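PDB 3R5T: ferric vibriobactin ABC transporter, periplasmic ferric vibriobactin-binding protein from Vibrio cholerae, which binds the iron-loaded siderophore ferric vibriobactin in the periplasm and probably delivers it to an ABC transporter for uptake. Local coordinates for residues A[146-150]-A[275-280]; A[185-189]-A[267-271]. Residues are numbered along the deposited sequence.

Interaction 1 (A[146-150]-A[275-280])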
# COMPACT_ATOMS: atom_id res chain seq x y z
N ASN A 146 -7.67 -11.48 -12.11
CA ASN A 146 -6.99 -12.70 -11.69
C ASN A 146 -6.79 -12.73 -10.19
O ASN A 146 -6.92 -13.79 -9.55
CB ASN A 146 -5.64 -12.85 -12.39
CG ASN A 146 -5.76 -13.18 -13.86
OD1 ASN A 146 -6.81 -13.62 -14.33
ND2 ASN A 146 -4.67 -12.98 -14.59
N PHE A 147 -6.46 -11.58 -9.61
CA PHE A 147 -6.20 -11.52 -8.18
C PHE A 147 -7.48 -11.77 -7.41
O PHE A 147 -7.48 -12.46 -6.39
CB PHE A 147 -5.62 -10.16 -7.81
CG PHE A 147 -5.18 -10.06 -6.38
CD1 PHE A 147 -3.94 -10.53 -5.98
CD2 PHE A 147 -6.02 -9.49 -5.43
CE1 PHE A 147 -3.55 -10.44 -4.65
CE2 PHE A 147 -5.63 -9.39 -4.11
CZ PHE A 147 -4.40 -9.86 -3.73
N GLU A 148 -8.58 -11.25 -7.93
CA GLU A 148 -9.87 -11.41 -7.27
C GLU A 148 -10.38 -12.85 -7.36
O GLU A 148 -11.00 -13.35 -6.42
CB GLU A 148 -10.88 -10.38 -7.79
CG GLU A 148 -11.10 -9.21 -6.80
CD GLU A 148 -10.22 -7.97 -7.02
OE1 GLU A 148 -8.97 -8.06 -7.20
OE2 GLU A 148 -10.81 -6.86 -6.95
N GLN A 149 -10.09 -13.53 -8.46
CA GLN A 149 -10.40 -14.95 -8.57
C GLN A 149 -9.65 -15.73 -7.49
O GLN A 149 -10.19 -16.67 -6.88
CB GLN A 149 -10.02 -15.49 -9.95
CG GLN A 149 -11.06 -15.28 -11.04
CD GLN A 149 -10.84 -16.18 -12.24
OE1 GLN A 149 -9.73 -16.69 -12.45
NE2 GLN A 149 -11.89 -16.40 -13.03
N TRP A 150 -8.41 -15.34 -7.25
CA TRP A 150 -7.60 -15.99 -6.23
C TRP A 150 -8.12 -15.71 -4.82
O TRP A 150 -8.22 -16.63 -4.01
CB TRP A 150 -6.16 -15.50 -6.35
CG TRP A 150 -5.20 -16.18 -5.41
CD1 TRP A 150 -5.03 -17.52 -5.22
CD2 TRP A 150 -4.24 -15.53 -4.56
NE1 TRP A 150 -4.05 -17.75 -4.28
CE2 TRP A 150 -3.54 -16.54 -3.87
CE3 TRP A 150 -3.91 -14.20 -4.33
CZ2 TRP A 150 -2.53 -16.25 -2.95
CZ3 TRP A 150 -2.90 -13.91 -3.40
CH2 TRP A 150 -2.23 -14.94 -2.73
N ALA A 275 0.65 -7.79 -1.33
CA ALA A 275 -0.66 -8.40 -1.11
C ALA A 275 -0.57 -9.91 -1.25
O ALA A 275 -1.12 -10.66 -0.43
CB ALA A 275 -1.71 -7.82 -2.10
N ARG A 276 0.14 -10.38 -2.28
CA ARG A 276 0.36 -11.82 -2.43
C ARG A 276 1.07 -12.40 -1.21
O ARG A 276 0.69 -13.46 -0.71
CB ARG A 276 1.18 -12.11 -3.67
CG ARG A 276 0.40 -12.09 -4.96
CD ARG A 276 1.32 -12.29 -6.14
NE ARG A 276 0.56 -12.30 -7.38
CZ ARG A 276 1.06 -12.03 -8.58
NH1 ARG A 276 2.35 -11.73 -8.72
NH2 ARG A 276 0.27 -12.07 -9.64
N GLU A 277 2.11 -11.72 -0.74
CA GLU A 277 2.85 -12.23 0.41
C GLU A 277 1.92 -12.33 1.62
O GLU A 277 1.93 -13.33 2.35
CB GLU A 277 4.04 -11.32 0.75
CG GLU A 277 5.14 -11.32 -0.30
CD GLU A 277 6.41 -10.62 0.18
OE1 GLU A 277 6.71 -10.68 1.39
OE2 GLU A 277 7.11 -10.03 -0.67
N ILE A 278 1.13 -11.29 1.85
CA ILE A 278 0.19 -11.25 2.97
C ILE A 278 -0.86 -12.37 2.90
O ILE A 278 -1.09 -13.06 3.90
CB ILE A 278 -0.51 -9.89 3.07
CG1 ILE A 278 0.52 -8.81 3.39
CG2 ILE A 278 -1.61 -9.92 4.12
CD1 ILE A 278 0.06 -7.36 3.17
N ILE A 279 -1.48 -12.56 1.75
CA ILE A 279 -2.45 -13.62 1.58
C ILE A 279 -1.79 -14.98 1.76
O ILE A 279 -2.36 -15.87 2.40
CB ILE A 279 -3.15 -13.51 0.21
CG1 ILE A 279 -3.89 -12.18 0.11
CG2 ILE A 279 -4.11 -14.67 -0.02
CD1 ILE A 279 -4.71 -11.82 1.35
N ASN A 280 -0.58 -15.15 1.22
CA ASN A 280 0.17 -16.39 1.43
C ASN A 280 0.33 -16.67 2.92
O ASN A 280 0.19 -17.81 3.36
CB ASN A 280 1.54 -16.35 0.76
CG ASN A 280 1.47 -16.56 -0.75
OD1 ASN A 280 0.44 -16.94 -1.31
ND2 ASN A 280 2.60 -16.31 -1.43
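Segments 146-150 and 275-280 are short runs of two helices, 137-155 and 272-286, that point the same way: their axes lie 8° from parallel and 12.3 Å apart at closest approach. Backbones so far apart cannot touch. The nearest CA pairs are Phe147 CA to Arg276 CA at 8.7 Å and Trp150 CA to Ile279 CA at 9.7 Å, and side chains must fill the space between. Two large aromatics, one helical turn apart on 146-150, span it against smaller or more flexible partners. The Trp150 ring lays one face on Ile279 in a CH-pi contact, with Ile279 CG2 3.8 Å from the centroid of the six-membered ring, while the ring's edge reaches Arg276 O (3.8 Å from Trp150 CH2). Trp150 NE1 is hydrogen-bonded to Leu294 O, and Asn280 OD1 to Met296 N, both in the chain's C-terminal tail. Phe147 CZ meets Ala275 CB at 3.7 Å; the methyl of alanine is small enough to let the phenyl ring come close to the helix. The aliphatic part of Arg276 lies at the Phe147 ring edge (Phe147 CE1 to Arg276 CG 4.3 Å). Leu189 of helix 185-192 also touches Phe147, Ala275 and Ile279. Such side-chain packing of parallel helices is built here on the long helix that connects the two lobes in this family of siderophore-binding proteins.

Interaction 2 (A[185-189]-A[267-271]). With VBN ((4S,5R)-N-{3-[(2,3-dihydroxybenzoyl)amino]propyl}-2-(2,3-dihydroxyphenyl)-N-[3-({[(4S,5R)-2-(2,3-dihydroxyphenyl)-5-met hyl-4,5-dihydro-1,3-oxazol-4-yl]carbonyl}amino)propyl]-5-methyl-4,5-dihydro-1,3-oxazole-4-carboxamide), chain B.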
# COMPACT_ATOMS: atom_id res chain seq x y z
N ALA A 185 -5.92 0.42 1.94
CA ALA A 185 -5.60 -0.75 1.14
C ALA A 185 -5.44 -1.99 2.02
O ALA A 185 -5.83 -3.09 1.63
CB ALA A 185 -4.39 -0.51 0.28
N HIS A 186 -4.91 -1.79 3.23
CA HIS A 186 -4.71 -2.89 4.15
C HIS A 186 -6.03 -3.50 4.62
O HIS A 186 -6.19 -4.72 4.60
CB HIS A 186 -3.94 -2.41 5.39
CG HIS A 186 -2.52 -2.04 5.13
ND1 HIS A 186 -2.17 -0.83 4.57
CD2 HIS A 186 -1.37 -2.67 5.42
CE1 HIS A 186 -0.84 -0.75 4.51
NE2 HIS A 186 -0.34 -1.86 5.01
N ALA A 187 -6.92 -2.67 5.13
CA ALA A 187 -8.21 -3.15 5.61
C ALA A 187 -8.98 -3.85 4.50
O ALA A 187 -9.51 -4.94 4.71
CB ALA A 187 -9.03 -2.01 6.16
N GLN A 188 -8.99 -3.25 3.31
CA GLN A 188 -9.80 -3.81 2.22
C GLN A 188 -9.22 -5.14 1.73
O GLN A 188 -9.97 -6.05 1.38
CB GLN A 188 -9.97 -2.79 1.10
CG GLN A 188 -10.70 -1.51 1.57
CD GLN A 188 -11.26 -0.66 0.44
OE1 GLN A 188 -12.20 -1.07 -0.24
NE2 GLN A 188 -10.70 0.55 0.25
N LEU A 189 -7.90 -5.27 1.73
CA LEU A 189 -7.27 -6.54 1.38
C LEU A 189 -7.72 -7.65 2.33
O LEU A 189 -8.16 -8.72 1.90
CB LEU A 189 -5.75 -6.41 1.38
CG LEU A 189 -4.99 -7.74 1.18
CD1 LEU A 189 -5.21 -8.32 -0.21
CD2 LEU A 189 -3.52 -7.54 1.40
N SER A 267 4.83 -5.74 4.49
CA SER A 267 3.42 -5.34 4.50
C SER A 267 3.20 -3.86 4.78
O SER A 267 2.06 -3.45 5.00
CB SER A 267 2.63 -6.19 5.50
OG SER A 267 3.09 -5.98 6.83
N PHE A 268 4.27 -3.06 4.82
CA PHE A 268 4.10 -1.64 5.12
C PHE A 268 3.11 -0.96 4.15
O PHE A 268 2.14 -0.34 4.58
CB PHE A 268 5.44 -0.89 5.19
CG PHE A 268 5.27 0.56 5.49
CD1 PHE A 268 4.82 0.97 6.74
CD2 PHE A 268 5.51 1.51 4.52
CE1 PHE A 268 4.62 2.30 7.03
CE2 PHE A 268 5.31 2.85 4.80
CZ PHE A 268 4.86 3.25 6.06
N ARG A 269 3.36 -1.08 2.85
CA ARG A 269 2.43 -0.58 1.84
C ARG A 269 1.89 -1.76 1.06
O ARG A 269 2.57 -2.80 0.93
CB ARG A 269 3.13 0.38 0.88
CG ARG A 269 3.43 1.77 1.45
CD ARG A 269 2.19 2.57 1.72
NE ARG A 269 2.43 4.02 1.74
CZ ARG A 269 2.52 4.75 2.85
NH1 ARG A 269 2.38 4.20 4.05
NH2 ARG A 269 2.72 6.06 2.75
N ILE A 270 0.66 -1.62 0.55
CA ILE A 270 -0.01 -2.69 -0.19
C ILE A 270 0.06 -2.49 -1.69
O ILE A 270 -0.42 -1.49 -2.23
CB ILE A 270 -1.49 -2.79 0.20
CG1 ILE A 270 -1.64 -3.04 1.71
CG2 ILE A 270 -2.16 -3.88 -0.64
CD1 ILE A 270 -0.95 -4.29 2.17
N ASP A 271 0.68 -3.44 -2.37
CA ASP A 271 0.63 -3.50 -3.82
C ASP A 271 0.39 -4.97 -4.15
O ASP A 271 0.29 -5.80 -3.25
CB ASP A 271 1.92 -2.92 -4.43
CG ASP A 271 3.14 -3.53 -3.83
OD1 ASP A 271 3.98 -2.77 -3.28
OD2 ASP A 271 3.27 -4.77 -3.91
C VBN B . 6.58 8.15 9.57
N VBN B . 5.80 8.80 7.24
O VBN B . 5.64 8.64 10.09
CA VBN B . 6.91 8.43 8.10
CB VBN B . 7.89 9.63 7.88
CAB VBN B . 9.82 1.62 4.98
OAC VBN B . 3.35 4.28 11.82
OAD VBN B . 10.43 5.67 7.03
OAF VBN B . 2.74 6.12 6.12
OAG VBN B . 1.13 10.50 5.58
OAH VBN B . 4.52 7.83 4.34
OAI VBN B . 4.24 6.40 8.30
OAJ VBN B . 3.23 9.06 6.55
OAK VBN B . 6.14 6.24 5.82
CAL VBN B . 0.87 3.88 8.46
CAM VBN B . 3.79 13.09 5.91
CAN VBN B . 6.62 6.28 1.70
CAO VBN B . 1.21 4.59 7.26
CAP VBN B . 2.53 12.48 5.61
CAQ VBN B . 5.59 7.08 2.30
CAR VBN B . 1.67 4.03 9.65
CAS VBN B . 4.84 12.33 6.43
CAT VBN B . 7.50 5.51 2.51
CAU VBN B . 6.60 6.28 12.40
CAV VBN B . 9.56 5.88 10.60
CAW VBN B . 5.07 6.44 12.33
CAX VBN B . 10.67 5.10 9.85
CAY VBN B . 7.41 7.43 11.81
CAZ VBN B . 8.78 6.88 9.73
NBB VBN B . 4.44 6.15 11.05
NBC VBN B . 10.08 4.21 8.84
NBD VBN B . 7.93 4.34 6.05
OBF VBN B . 9.22 3.92 4.14
CBG VBN B . 3.55 5.02 10.92
CBH VBN B . 10.00 4.63 7.44
CBJ VBN B . 5.71 10.23 7.37
CBK VBN B . 2.36 5.44 7.25
CBL VBN B . 2.34 11.11 5.86
CBM VBN B . 5.46 7.07 3.69
CBN VBN B . 3.11 5.59 8.38
CBO VBN B . 3.35 10.40 6.36
CBP VBN B . 6.32 6.32 4.46
CBQ VBN B . 2.75 4.85 9.63
CBR VBN B . 4.66 11.02 6.63
CBS VBN B . 7.36 5.50 3.85
CBU VBN B . 9.86 3.12 5.22
CBW VBN B . 8.33 4.80 4.76
CBX VBN B . 9.17 3.72 6.54
NBY VBN B . 7.57 7.43 10.36
OG1 VBN B . 6.98 10.79 7.61
CG2 VBN B . 9.09 9.43 6.96
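In this two-lobed periplasmic binding protein, the loop 267-271 runs between strand 260-264 and helix 272-286 at the base of the siderophore cleft, and the first turn of helix 185-192 packs behind it. Ile270 and His186 bury by far the most surface. Ile270 sets its CG1-CD1 arm over one face of the imidazole in a CH-pi contact, with Ile270 CG1 3.5 Å from the centroid of the His186 ring and only 3° off its normal. Ile270 also meets Ala185, where Ala185 CB to Ile270 CB is 3.7 Å; a side chain as small as alanine's lets helix and loop come so near that Ala185 CA and Ile270 CA lie 6.1 Å apart. Leu189 extends the apolar patch one turn on, its CD2 4.2 Å from Ile270 CD1. Histidine suits its place because the ring offers both a flat face for Ile270 and a polar edge for the loop backbone: His186 NE2 donates a 2.9 Å hydrogen bond to Ser267 O, tying the helix to the loop. The ring also packs edge-to-face with Phe214. On the loop, Phe268 and Arg269 point their CA-to-CB bonds away from the helix and belong to the vibriobactin pocket. Arg269 is also hydrogen-bonded to Thr32 and Tyr118, and Arg269 NH1 donates a hydrogen bond of 2.8 Å to the catechol oxygen VBN OAF.

How the interactions relate
The two contacts are neighbours, their centres about 11 Å apart, and nested along the chain: 146-150 comes first, then 185-189, 267-271 and 275-280, so interaction 2 closes inside the loop closed by interaction 1. Only three residues separate 267-271 from 275-280, and Asp271 sits at the N-cap of helix 272-286. Across the seam, Ile278 CD1 packs 3.4 Å from Ile270 CD1, and Leu189 CD1 lies 3.9 Å from Ile279 CD1, so that Leu189, part of interaction 2, also packs against helix 272-286 of interaction 1. The result is one continuous apolar layer running from the lobe-connecting helix 137-155, through helix 272-286, up to the loop whose far side faces ferric vibriobactin.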